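Local coordinates for ABC transporter ATP-binding protein (Leptospira interrogans serovar Copenhageni, PDB 4HZI) that probably binds and hydrolyses ATP to power an ABC transporter and is involved in manganese utilization and tolerance in Leptospira, at residues Q278-N282 with T283-I287; E235-P238 with D239-K243; V245-E249 with G250-H254; S202-D205 with L206-E210. All blocks are in the same frame, centred on the assembly; numbering follows the deposited sequence.

Interaction 1 of 4, residues Q278-N282 with T283-I287; sequences QRIEN and TWSVI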
loop_
_atom_site.group_PDB
_atom_site.type_symbol
_atom_site.label_atom_id
_atom_site.label_comp_id
_atom_site.label_asym_id
_atom_site.label_seq_id
_atom_site.Cartn_x
_atom_site.Cartn_y
_atom_site.Cartn_z
ATOM N N GLN A 278 -4.543 -13.809 14.501
ATOM C CA GLN A 278 -5.410 -14.965 14.300
ATOM C C GLN A 278 -5.555 -15.282 12.852
ATOM O O GLN A 278 -5.087 -14.529 11.976
ATOM C CB GLN A 278 -6.775 -14.709 14.934
ATOM C CG GLN A 278 -7.539 -13.553 14.291
ATOM C CD GLN A 278 -8.669 -13.023 15.158
ATOM O OE1 GLN A 278 -8.563 -11.965 15.823
ATOM N NE2 GLN A 278 -9.781 -13.728 15.117
ATOM N N ARG A 279 -6.178 -16.416 12.567
ATOM C CA ARG A 279 -6.488 -16.771 11.206
ATOM C C ARG A 279 -7.959 -16.623 10.898
ATOM O O ARG A 279 -8.820 -17.104 11.641
ATOM C CB ARG A 279 -5.955 -18.168 10.847
ATOM C CG ARG A 279 -4.467 -18.017 10.546
ATOM C CD ARG A 279 -3.821 -19.102 9.794
ATOM N NE ARG A 279 -4.293 -19.486 8.484
ATOM C CZ ARG A 279 -3.843 -19.025 7.311
ATOM N NH1 ARG A 279 -2.992 -18.009 7.218
ATOM N NH2 ARG A 279 -4.300 -19.565 6.200
ATOM N N ILE A 280 -8.244 -15.922 9.802
ATOM C CA ILE A 280 -9.634 -15.700 9.397
ATOM C C ILE A 280 -9.732 -15.983 7.934
ATOM O O ILE A 280 -8.941 -15.474 7.153
ATOM C CB ILE A 280 -10.098 -14.271 9.726
ATOM C CG1 ILE A 280 -9.979 -14.015 11.229
ATOM C CG2 ILE A 280 -11.544 -14.068 9.296
ATOM C CD1 ILE A 280 -10.202 -12.585 11.646
ATOM N N GLU A 281 -10.662 -16.851 7.539
ATOM C CA GLU A 281 -10.793 -17.260 6.134
ATOM C C GLU A 281 -9.461 -17.594 5.461
ATOM O O GLU A 281 -9.156 -17.166 4.325
ATOM C CB GLU A 281 -11.501 -16.179 5.298
ATOM C CG GLU A 281 -12.893 -15.821 5.771
ATOM C CD GLU A 281 -13.927 -16.933 5.546
ATOM O OE1 GLU A 281 -13.842 -17.662 4.531
ATOM O OE2 GLU A 281 -14.849 -17.021 6.389
ATOM N N ASN A 282 -8.645 -18.379 6.137
ATOM C CA ASN A 282 -7.376 -18.796 5.500
ATOM C C ASN A 282 -6.407 -17.610 5.204
ATOM O O ASN A 282 -5.563 -17.689 4.300
ATOM C CB ASN A 282 -7.646 -19.627 4.212
ATOM C CG ASN A 282 -6.706 -20.819 4.080
ATOM O OD1 ASN A 282 -6.179 -21.329 5.075
ATOM N ND2 ASN A 282 -6.498 -21.270 2.861
ATOM N N THR A 283 -6.542 -16.527 5.970
ATOM C CA THR A 283 -5.644 -15.370 5.886
ATOM C C THR A 283 -5.143 -15.026 7.293
ATOM O O THR A 283 -5.767 -15.354 8.288
ATOM C CB THR A 283 -6.332 -14.100 5.319
ATOM O OG1 THR A 283 -7.278 -13.605 6.261
ATOM C CG2 THR A 283 -7.036 -14.353 3.989
ATOM N N TRP A 284 -3.978 -14.381 7.372
ATOM C CA TRP A 284 -3.433 -13.950 8.633
ATOM C C TRP A 284 -4.039 -12.593 8.951
ATOM O O TRP A 284 -3.894 -11.702 8.143
ATOM C CB TRP A 284 -1.887 -13.775 8.508
ATOM C CG TRP A 284 -1.187 -15.075 8.359
ATOM C CD1 TRP A 284 -0.684 -15.615 7.211
ATOM C CD2 TRP A 284 -0.944 -16.027 9.389
ATOM N NE1 TRP A 284 -0.148 -16.857 7.471
ATOM C CE2 TRP A 284 -0.273 -17.121 8.798
ATOM C CE3 TRP A 284 -1.201 -16.050 10.764
ATOM C CZ2 TRP A 284 0.135 -18.251 9.541
ATOM C CZ3 TRP A 284 -0.787 -17.155 11.501
ATOM C CH2 TRP A 284 -0.125 -18.238 10.885
ATOM N N SER A 285 -4.641 -12.449 10.130
ATOM C CA SER A 285 -5.153 -11.183 10.666
ATOM C C SER A 285 -4.257 -10.782 11.813
ATOM O O SER A 285 -4.100 -11.525 12.793
ATOM C CB SER A 285 -6.622 -11.298 11.171
ATOM O OG SER A 285 -7.036 -10.124 11.830
ATOM N N VAL A 286 -3.611 -9.629 11.678
ATOM C CA VAL A 286 -2.705 -9.099 12.694
ATOM C C VAL A 286 -3.169 -7.640 12.987
ATOM O O VAL A 286 -2.980 -6.715 12.171
ATOM C CB VAL A 286 -1.254 -9.147 12.213
ATOM C CG1 VAL A 286 -0.284 -8.644 13.275
ATOM C CG2 VAL A 286 -0.889 -10.575 11.787
ATOM N N ILE A 287 -3.810 -7.463 14.131
ATOM C CA ILE A 287 -4.512 -6.227 14.460
ATOM C C ILE A 287 -4.031 -5.732 15.809
ATOM O O ILE A 287 -4.010 -6.489 16.762
ATOM C CB ILE A 287 -6.028 -6.477 14.523
ATOM C CG1 ILE A 287 -6.596 -6.871 13.126
ATOM C CG2 ILE A 287 -6.750 -5.288 15.148
ATOM C CD1 ILE A 287 -8.034 -7.326 13.163
HETATM O O HOH W 1 -6.655 -10.302 14.436
#

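Interaction 2 of 4, residues E235-P238 with D239-K243; sequences EEIP and DFYSK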
loop_
_atom_site.group_PDB
_atom_site.type_symbol
_atom_site.label_atom_id
_atom_site.label_comp_id
_atom_site.label_asym_id
_atom_site.label_seq_id
_atom_site.Cartn_x
_atom_site.Cartn_y
_atom_site.Cartn_z
ATOM N N GLU A 235 -1.592 -9.618 5.823
ATOM C CA GLU A 235 -2.817 -10.038 5.117
ATOM C C GLU A 235 -2.630 -10.389 3.652
ATOM O O GLU A 235 -3.511 -10.994 3.064
ATOM C CB GLU A 235 -3.965 -9.004 5.261
ATOM C CG GLU A 235 -3.690 -7.654 4.628
ATOM C CD GLU A 235 -2.887 -6.696 5.543
ATOM O OE1 GLU A 235 -2.155 -7.102 6.513
ATOM O OE2 GLU A 235 -3.028 -5.500 5.296
ATOM N N GLU A 236 -1.479 -10.042 3.080
ATOM C CA GLU A 236 -1.136 -10.315 1.697
ATOM C C GLU A 236 -0.521 -11.683 1.469
ATOM O O GLU A 236 -0.092 -11.966 0.341
ATOM C CB GLU A 236 -0.104 -9.284 1.220
ATOM C CG GLU A 236 -0.688 -7.908 1.001
ATOM C CD GLU A 236 0.343 -6.852 0.635
ATOM O OE1 GLU A 236 1.565 -7.152 0.476
ATOM O OE2 GLU A 236 -0.109 -5.721 0.461
ATOM N N ILE A 237 -0.375 -12.486 2.527
ATOM C CA ILE A 237 0.415 -13.728 2.443
ATOM C C ILE A 237 -0.501 -14.908 2.158
ATOM O O ILE A 237 -1.281 -15.279 3.006
ATOM C CB ILE A 237 1.157 -14.020 3.770
ATOM C CG1 ILE A 237 2.139 -12.881 4.070
ATOM C CG2 ILE A 237 1.917 -15.314 3.650
ATOM C CD1 ILE A 237 2.709 -12.878 5.455
ATOM N N PRO A 238 -0.340 -15.563 1.006
ATOM C CA PRO A 238 -1.189 -16.729 0.738
ATOM C C PRO A 238 -0.920 -17.905 1.664
ATOM O O PRO A 238 0.183 -18.064 2.217
ATOM C CB PRO A 238 -0.794 -17.158 -0.676
ATOM C CG PRO A 238 0.103 -16.159 -1.210
ATOM C CD PRO A 238 0.519 -15.204 -0.123
ATOM N N ASP A 239 -1.894 -18.800 1.741
ATOM C CA ASP A 239 -1.796 -19.960 2.610
ATOM C C ASP A 239 -0.676 -20.951 2.341
ATOM O O ASP A 239 -0.306 -21.699 3.239
ATOM C CB ASP A 239 -3.141 -20.728 2.617
ATOM C CG ASP A 239 -3.434 -21.486 1.286
ATOM O OD1 ASP A 239 -2.755 -21.294 0.237
ATOM O OD2 ASP A 239 -4.392 -22.297 1.300
ATOM N N PHE A 240 -0.116 -21.003 1.142
ATOM C CA PHE A 240 0.909 -22.018 0.897
ATOM C C PHE A 240 2.333 -21.645 1.405
ATOM O O PHE A 240 3.243 -22.413 1.293
ATOM C CB PHE A 240 0.942 -22.460 -0.557
ATOM C CG PHE A 240 1.245 -21.400 -1.538
ATOM C CD1 PHE A 240 2.565 -21.038 -1.825
ATOM C CD2 PHE A 240 0.241 -20.782 -2.228
ATOM C CE1 PHE A 240 2.851 -20.057 -2.749
ATOM C CE2 PHE A 240 0.511 -19.784 -3.149
ATOM C CZ PHE A 240 1.823 -19.397 -3.412
ATOM N N TYR A 241 2.490 -20.447 1.935
ATOM C CA TYR A 241 3.755 -20.028 2.572
ATOM C C TYR A 241 3.915 -20.739 3.896
ATOM O O TYR A 241 3.098 -20.606 4.812
ATOM C CB TYR A 241 3.840 -18.478 2.687
ATOM C CG TYR A 241 4.234 -17.977 1.330
ATOM C CD1 TYR A 241 5.566 -17.973 0.921
ATOM C CD2 TYR A 241 3.258 -17.616 0.393
ATOM C CE1 TYR A 241 5.907 -17.633 -0.390
ATOM C CE2 TYR A 241 3.600 -17.287 -0.912
ATOM C CZ TYR A 241 4.891 -17.285 -1.313
ATOM O OH TYR A 241 5.175 -16.948 -2.647
ATOM N N SER A 242 4.954 -21.545 3.995
ATOM C CA SER A 242 5.131 -22.388 5.182
ATOM C C SER A 242 6.277 -21.974 6.120
ATOM O O SER A 242 6.390 -22.493 7.234
ATOM C CB SER A 242 5.388 -23.823 4.710
ATOM O OG SER A 242 6.678 -23.947 4.123
ATOM N N LYS A 243 7.140 -21.072 5.665
ATOM C CA LYS A 243 8.339 -20.625 6.423
ATOM C C LYS A 243 8.348 -19.115 6.363
ATOM O O LYS A 243 7.818 -18.529 5.402
ATOM C CB LYS A 243 9.626 -21.074 5.750
ATOM C CG LYS A 243 9.805 -22.562 5.546
ATOM C CD LYS A 243 10.190 -23.224 6.852
ATOM C CE LYS A 243 11.636 -22.927 7.207
ATOM N NZ LYS A 243 12.282 -24.142 7.777
HETATM O O HOH W 2 0.727 -18.870 5.287
#

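Interaction 3 of 4, residues V245-E249 with G250-H254; sequences VLLKE and GKVIH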
loop_
_atom_site.group_PDB
_atom_site.type_symbol
_atom_site.label_atom_id
_atom_site.label_comp_id
_atom_site.label_asym_id
_atom_site.label_seq_id
_atom_site.Cartn_x
_atom_site.Cartn_y
_atom_site.Cartn_z
ATOM N N VAL A 245 10.793 -15.386 7.510
ATOM C CA VAL A 245 11.893 -14.662 8.090
ATOM C C VAL A 245 11.314 -13.304 8.493
ATOM O O VAL A 245 10.700 -12.618 7.651
ATOM C CB VAL A 245 12.986 -14.418 7.016
ATOM C CG1 VAL A 245 14.131 -13.550 7.558
ATOM C CG2 VAL A 245 13.550 -15.706 6.482
ATOM N N LEU A 246 11.519 -12.881 9.739
ATOM C CA LEU A 246 11.007 -11.614 10.240
ATOM C C LEU A 246 12.234 -10.677 10.318
ATOM O O LEU A 246 13.268 -11.073 10.867
ATOM C CB LEU A 246 10.420 -11.753 11.642
ATOM C CG LEU A 246 9.300 -12.762 11.851
ATOM C CD1 LEU A 246 8.828 -12.695 13.298
ATOM C CD2 LEU A 246 8.102 -12.563 10.918
ATOM N N LEU A 247 12.130 -9.529 9.646
ATOM C CA LEU A 247 13.242 -8.615 9.469
ATOM C C LEU A 247 12.902 -7.257 10.060
ATOM O O LEU A 247 11.856 -6.696 9.793
ATOM C CB LEU A 247 13.550 -8.418 7.974
ATOM C CG LEU A 247 14.952 -7.899 7.657
ATOM C CD1 LEU A 247 16.098 -8.881 7.799
ATOM C CD2 LEU A 247 14.980 -7.263 6.260
ATOM N N LYS A 248 13.831 -6.731 10.865
ATOM C CA LYS A 248 13.646 -5.483 11.575
ATOM C C LYS A 248 15.016 -4.801 11.715
ATOM O O LYS A 248 15.949 -5.379 12.256
ATOM C CB LYS A 248 13.102 -5.786 12.958
ATOM C CG LYS A 248 12.727 -4.578 13.783
ATOM C CD LYS A 248 12.514 -5.075 15.227
ATOM C CE LYS A 248 11.879 -4.015 16.095
ATOM N NZ LYS A 248 11.740 -4.553 17.476
ATOM N N GLU A 249 15.121 -3.633 11.099
ATOM C CA GLU A 249 16.405 -2.845 11.165
ATOM C C GLU A 249 17.608 -3.654 10.697
ATOM O O GLU A 249 18.662 -3.675 11.306
ATOM C CB GLU A 249 16.565 -2.300 12.575
ATOM C CG GLU A 249 15.549 -1.231 12.928
ATOM C CD GLU A 249 16.051 0.187 12.656
ATOM O OE1 GLU A 249 16.171 0.589 11.468
ATOM O OE2 GLU A 249 16.331 0.903 13.646
ATOM N N GLY A 250 17.443 -4.366 9.585
ATOM C CA GLY A 250 18.462 -5.219 9.039
ATOM C C GLY A 250 18.826 -6.510 9.720
ATOM O O GLY A 250 19.795 -7.158 9.336
ATOM N N LYS A 251 18.042 -6.918 10.704
ATOM C CA LYS A 251 18.350 -8.131 11.445
ATOM C C LYS A 251 17.176 -9.087 11.428
ATOM O O LYS A 251 16.039 -8.667 11.423
ATOM C CB LYS A 251 18.567 -7.823 12.934
ATOM C CG LYS A 251 19.647 -6.792 13.155
ATOM C CD LYS A 251 20.451 -7.165 14.383
ATOM C CE LYS A 251 20.114 -6.281 15.536
ATOM N NZ LYS A 251 20.829 -4.988 15.375
ATOM N N VAL A 252 17.512 -10.358 11.473
ATOM C CA VAL A 252 16.499 -11.405 11.519
ATOM C C VAL A 252 16.040 -11.537 12.979
ATOM O O VAL A 252 16.862 -11.887 13.827
ATOM C CB VAL A 252 17.071 -12.699 10.983
ATOM C CG1 VAL A 252 16.107 -13.868 11.192
ATOM C CG2 VAL A 252 17.372 -12.585 9.525
ATOM N N ILE A 253 14.772 -11.213 13.235
ATOM C CA ILE A 253 14.081 -11.296 14.554
ATOM C C ILE A 253 13.745 -12.806 14.815
ATOM O O ILE A 253 13.926 -13.319 15.926
ATOM C CB ILE A 253 12.780 -10.413 14.525
ATOM C CG1 ILE A 253 13.103 -8.919 14.586
ATOM C CG2 ILE A 253 11.812 -10.680 15.667
ATOM C CD1 ILE A 253 14.387 -8.597 15.328
ATOM N N HIS A 254 13.312 -13.514 13.773
ATOM C CA HIS A 254 13.060 -14.965 13.854
ATOM C C HIS A 254 13.024 -15.550 12.430
ATOM O O HIS A 254 12.682 -14.835 11.463
ATOM C CB HIS A 254 11.745 -15.294 14.644
ATOM C CG HIS A 254 11.774 -16.682 15.227
ATOM N ND1 HIS A 254 11.199 -17.770 14.607
ATOM C CD2 HIS A 254 12.438 -17.174 16.301
ATOM C CE1 HIS A 254 11.458 -18.865 15.308
ATOM N NE2 HIS A 254 12.223 -18.532 16.329
#

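Interaction 4 of 4, residues S202-D205 with L206-E210; sequences SSLD and LTARE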
loop_
_atom_site.group_PDB
_atom_site.type_symbol
_atom_site.label_atom_id
_atom_site.label_comp_id
_atom_site.label_asym_id
_atom_site.label_seq_id
_atom_site.Cartn_x
_atom_site.Cartn_y
_atom_site.Cartn_z
ATOM N N SER A 202 1.384 -4.612 -4.291
ATOM C CA SER A 202 1.475 -3.170 -4.369
ATOM C C SER A 202 0.457 -2.636 -5.394
ATOM O O SER A 202 0.281 -3.237 -6.489
ATOM C CB SER A 202 2.908 -2.730 -4.728
ATOM O OG SER A 202 3.301 -3.163 -6.034
ATOM N N SER A 203 -0.241 -1.571 -4.983
ATOM C CA SER A 203 -1.252 -0.900 -5.782
ATOM C C SER A 203 -2.525 -1.687 -5.921
ATOM O O SER A 203 -3.397 -1.277 -6.703
ATOM C CB SER A 203 -0.757 -0.598 -7.207
ATOM O OG SER A 203 0.507 0.002 -7.158
ATOM N N LEU A 204 -2.650 -2.836 -5.244
ATOM C CA LEU A 204 -3.868 -3.619 -5.390
ATOM C C LEU A 204 -4.796 -3.340 -4.233
ATOM O O LEU A 204 -4.417 -3.459 -3.072
ATOM C CB LEU A 204 -3.553 -5.103 -5.469
ATOM C CG LEU A 204 -2.607 -5.512 -6.582
ATOM C CD1 LEU A 204 -2.626 -7.008 -6.624
ATOM C CD2 LEU A 204 -3.045 -4.942 -7.918
ATOM N N ASP A 205 -6.033 -2.982 -4.542
ATOM C CA ASP A 205 -7.068 -2.975 -3.533
ATOM C C ASP A 205 -7.499 -4.404 -3.222
ATOM O O ASP A 205 -7.015 -5.390 -3.840
ATOM C CB ASP A 205 -8.242 -2.048 -3.924
ATOM C CG ASP A 205 -9.054 -2.520 -5.111
ATOM O OD1 ASP A 205 -9.090 -3.734 -5.462
ATOM O OD2 ASP A 205 -9.705 -1.629 -5.712
ATOM N N LEU A 206 -8.429 -4.528 -2.309
ATOM C CA LEU A 206 -8.816 -5.840 -1.783
ATOM C C LEU A 206 -9.293 -6.826 -2.896
ATOM O O LEU A 206 -8.975 -8.011 -2.873
ATOM C CB LEU A 206 -9.895 -5.574 -0.756
ATOM C CG LEU A 206 -10.705 -6.529 0.071
ATOM C CD1 LEU A 206 -11.513 -5.661 1.029
ATOM C CD2 LEU A 206 -11.636 -7.359 -0.775
ATOM N N THR A 207 -10.034 -6.310 -3.856
ATOM C CA THR A 207 -10.647 -7.099 -4.923
ATOM C C THR A 207 -9.553 -7.559 -5.892
ATOM O O THR A 207 -9.499 -8.727 -6.305
ATOM C CB THR A 207 -11.712 -6.255 -5.665
ATOM O OG1 THR A 207 -12.699 -5.748 -4.730
ATOM C CG2 THR A 207 -12.433 -7.073 -6.719
ATOM N N ALA A 208 -8.704 -6.625 -6.275
ATOM C CA ALA A 208 -7.595 -6.909 -7.156
ATOM C C ALA A 208 -6.586 -7.858 -6.506
ATOM O O ALA A 208 -5.975 -8.723 -7.194
ATOM C CB ALA A 208 -6.922 -5.618 -7.546
ATOM N N ARG A 209 -6.406 -7.718 -5.205
ATOM C CA ARG A 209 -5.484 -8.571 -4.469
ATOM C C ARG A 209 -6.016 -10.008 -4.456
ATOM O O ARG A 209 -5.278 -10.963 -4.678
ATOM C CB ARG A 209 -5.290 -8.060 -3.022
ATOM C CG ARG A 209 -4.362 -8.903 -2.195
ATOM C CD ARG A 209 -4.160 -8.333 -0.807
ATOM N NE ARG A 209 -5.294 -8.680 0.031
ATOM C CZ ARG A 209 -5.829 -7.944 0.993
ATOM N NH1 ARG A 209 -5.382 -6.746 1.278
ATOM N NH2 ARG A 209 -6.867 -8.437 1.658
ATOM N N GLU A 210 -7.303 -10.144 -4.180
ATOM C CA GLU A 210 -7.951 -11.452 -4.252
ATOM C C GLU A 210 -7.831 -12.103 -5.596
ATOM O O GLU A 210 -7.615 -13.319 -5.675
ATOM C CB GLU A 210 -9.400 -11.373 -3.855
ATOM C CG GLU A 210 -9.580 -11.615 -2.391
ATOM C CD GLU A 210 -8.988 -12.954 -1.963
ATOM O OE1 GLU A 210 -9.563 -14.004 -2.278
ATOM O OE2 GLU A 210 -7.945 -12.936 -1.306
#

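Interaction 1 of 4, residues Q278-N282 with T283-I287
The indole of Trp284 carries the Arg279 guanidinium over one face, with NH1 above the five-membered ring; one face of the guanidinium in turn looks towards Thr283 N, and its edge receives Asn282 OD1. Arg279 and Trp284 face each other on a beta hairpin, strands 275-280 and 283-288 joined by a type I' turn from Ile280 to Thr283. The two planes stand 67° apart, so this is a tilted cation-pi contact, with Arg279 CZ 4.4 Å from the centroid of the Trp284 five-membered ring. Arginine suits the place because it joins an apolar methylene chain to a charged end: CD makes a CH-pi contact above the six-membered ring, and the bend at chi3 (58°) carries the charged end back over the pyrrole part. Arg279 NH2 then donates to Asn282 OD1 at 2.8 Å, lying above the amide's carbonyl plane. Phe262 meets the indole edge-to-face.

Gln278, Ile280, Thr283 and Ser285 line the opposite face of the hairpin. There Ile280 CD1 rests 3.8 Å from Ser285 CB, while Ile280 and Thr283 also pack on Ile287 of the second subunit, and Glu281 OE1 binds Gln290 N of that subunit. At the turn, Ile280 O accepts twice: Thr283 OG1 at 2.7 Å reaches it in the carbonyl plane, and Thr283 N at 2.9 Å reaches it from above that plane.

Interaction 2 of 4, residues E235-P238 with D239-K243
Tyr241 packs against Ile237 and Pro238 with its CB and the CD2-CE2 side of its ring. CB starts the contact, 3.8 Å from Ile237 CG2, where the branched isoleucine presents a methyl to the base of the aromatic chain. With CG anti to the carbonyl carbon (chi1 -79°), the ring runs beside the proline and points the same way. One ring edge faces the Pro238 carbonyl, CD2 lying 3.6 Å from Pro238 O with the oxygen near the ring plane. The same CD2 is 3.7 Å from Pro238 CD, and CE2 continues along the proline ring to CG. At the tip, OH is hydrogen-bonded to Ser227 OG, which gives this buried phenol a polar partner.

Proline also serves the next residue: Pro238 CB touches Phe240 CE2 at 3.8 Å, and the Phe240 ring is stacked on His220 beyond. Pro238 O accepts a weak bond from Tyr241 N at 3.3 Å, while water 2 lies where it could donate to Pro238 O and to Tyr241 O, 3.0 Å from the latter. Asp239, at the outer corner, directs its carboxylate to a long, weak ion pair with Lys217. The backbone path is a type I beta turn from Pro238 to Tyr241, set in the connection between strands 227-231 and 243-248 of the ABC ATPase core, probably just downstream of the H-loop.

Interaction 3 of 4, residues V245-E249 with G250-H254
Lys248 and Ile253 make the tight part of this beta hairpin: Lys248 CB lies 3.5 Å from Ile253 CG1, the extended methylenes of the lysine crossing the branched chain at a slant. Beside them Leu246 CB meets Ile253 CB at 4.0 Å. On the reverse face Val245 CG1 touches Val252 CG2 at 3.9 Å, the two valines crossing at about a right angle. The second strand is broken at Ile253, where the chain turns a corner: Leu246 N donates to His254 O at 2.9 Å, and Leu246 O accepts from Ile253 N at 2.8 Å.

The turn is the solvent side, where Glu249 and Lys251 are exposed. It is type I', closed by Lys251 N to Lys248 O at 3.0 Å; both central residues have positive phi, which glycine adopts most easily. Gly250 is buried and hydrogen-bonds through its backbone to Asp51 and Ala71. Lys248 NZ donates to Asp269 O in helix 264-271 and forms a salt bridge with Asp272 just beyond it. That helix also covers Leu246, Ile253 and His254, while strand 62-67 runs alongside 243-248 and Leu247 packs against Leu65 and Ala71, close to the probable Walker A loop.

Interaction 4 of 4, residues S202-D205 with L206-E210
Asp205 OD1 caps the start of helix 206-222, accepting a nearly straight bond (174°) from Ala208 N at 3.0 Å and a weak, bent one from Thr207 N at 3.2 Å. Aspartate suits this N-cap: with CG set between its backbone N and carbonyl carbon (chi1 68°), the short carboxylate folds back onto the amides of the first turn, which have no earlier helix carbonyl to serve them. Its own carbonyl starts the helical pattern, Asp205 O accepting from Arg209 N at 2.8 Å. Leu204 fills the side of the same turn, with CD2 4.0 Å from Ala208 CB and CD1 3.8 Å from Ala208 O; the small alanine lets the leucine lie close to the helix.

Sequence and position mark this as the probable D-loop of an ABC ATPase, just after the Walker B strand 194-198. As expected of that motif, it reaches across the dimer: Asp205 OD2 forms a salt bridge with Arg68 and accepts from Asn69 N, both of the second subunit. Thr207 OG1 bonds to Tyr271 O of that subunit. Farther out, helix 176-188 backs Leu204 through Ser176 and Lys180, and Ser202 O accepts from Lys180 NZ.

From the N terminus the contacts come in series, none enclosing or crossing another. Interaction 4 closes the turn that leads into helix 206-222, interaction 2 a tight turn before strand 243-248, interaction 3 the hairpin of that strand with 251-255, and interaction 1 the C-terminal hairpin. Interaction 2 is the link between two others: Glu235 and Glu236 pack on Arg209 of interaction 4, and Asp239 meets Asn282 of interaction 1 in a weak hydrogen bond. Interaction 3 adjoins interaction 2 only in sequence, at the edge of the mixed sheet. Interactions 1 and 4, centres about 17 Å apart, bring the C-terminal hairpin and the start of helix 206-222 against the second subunit.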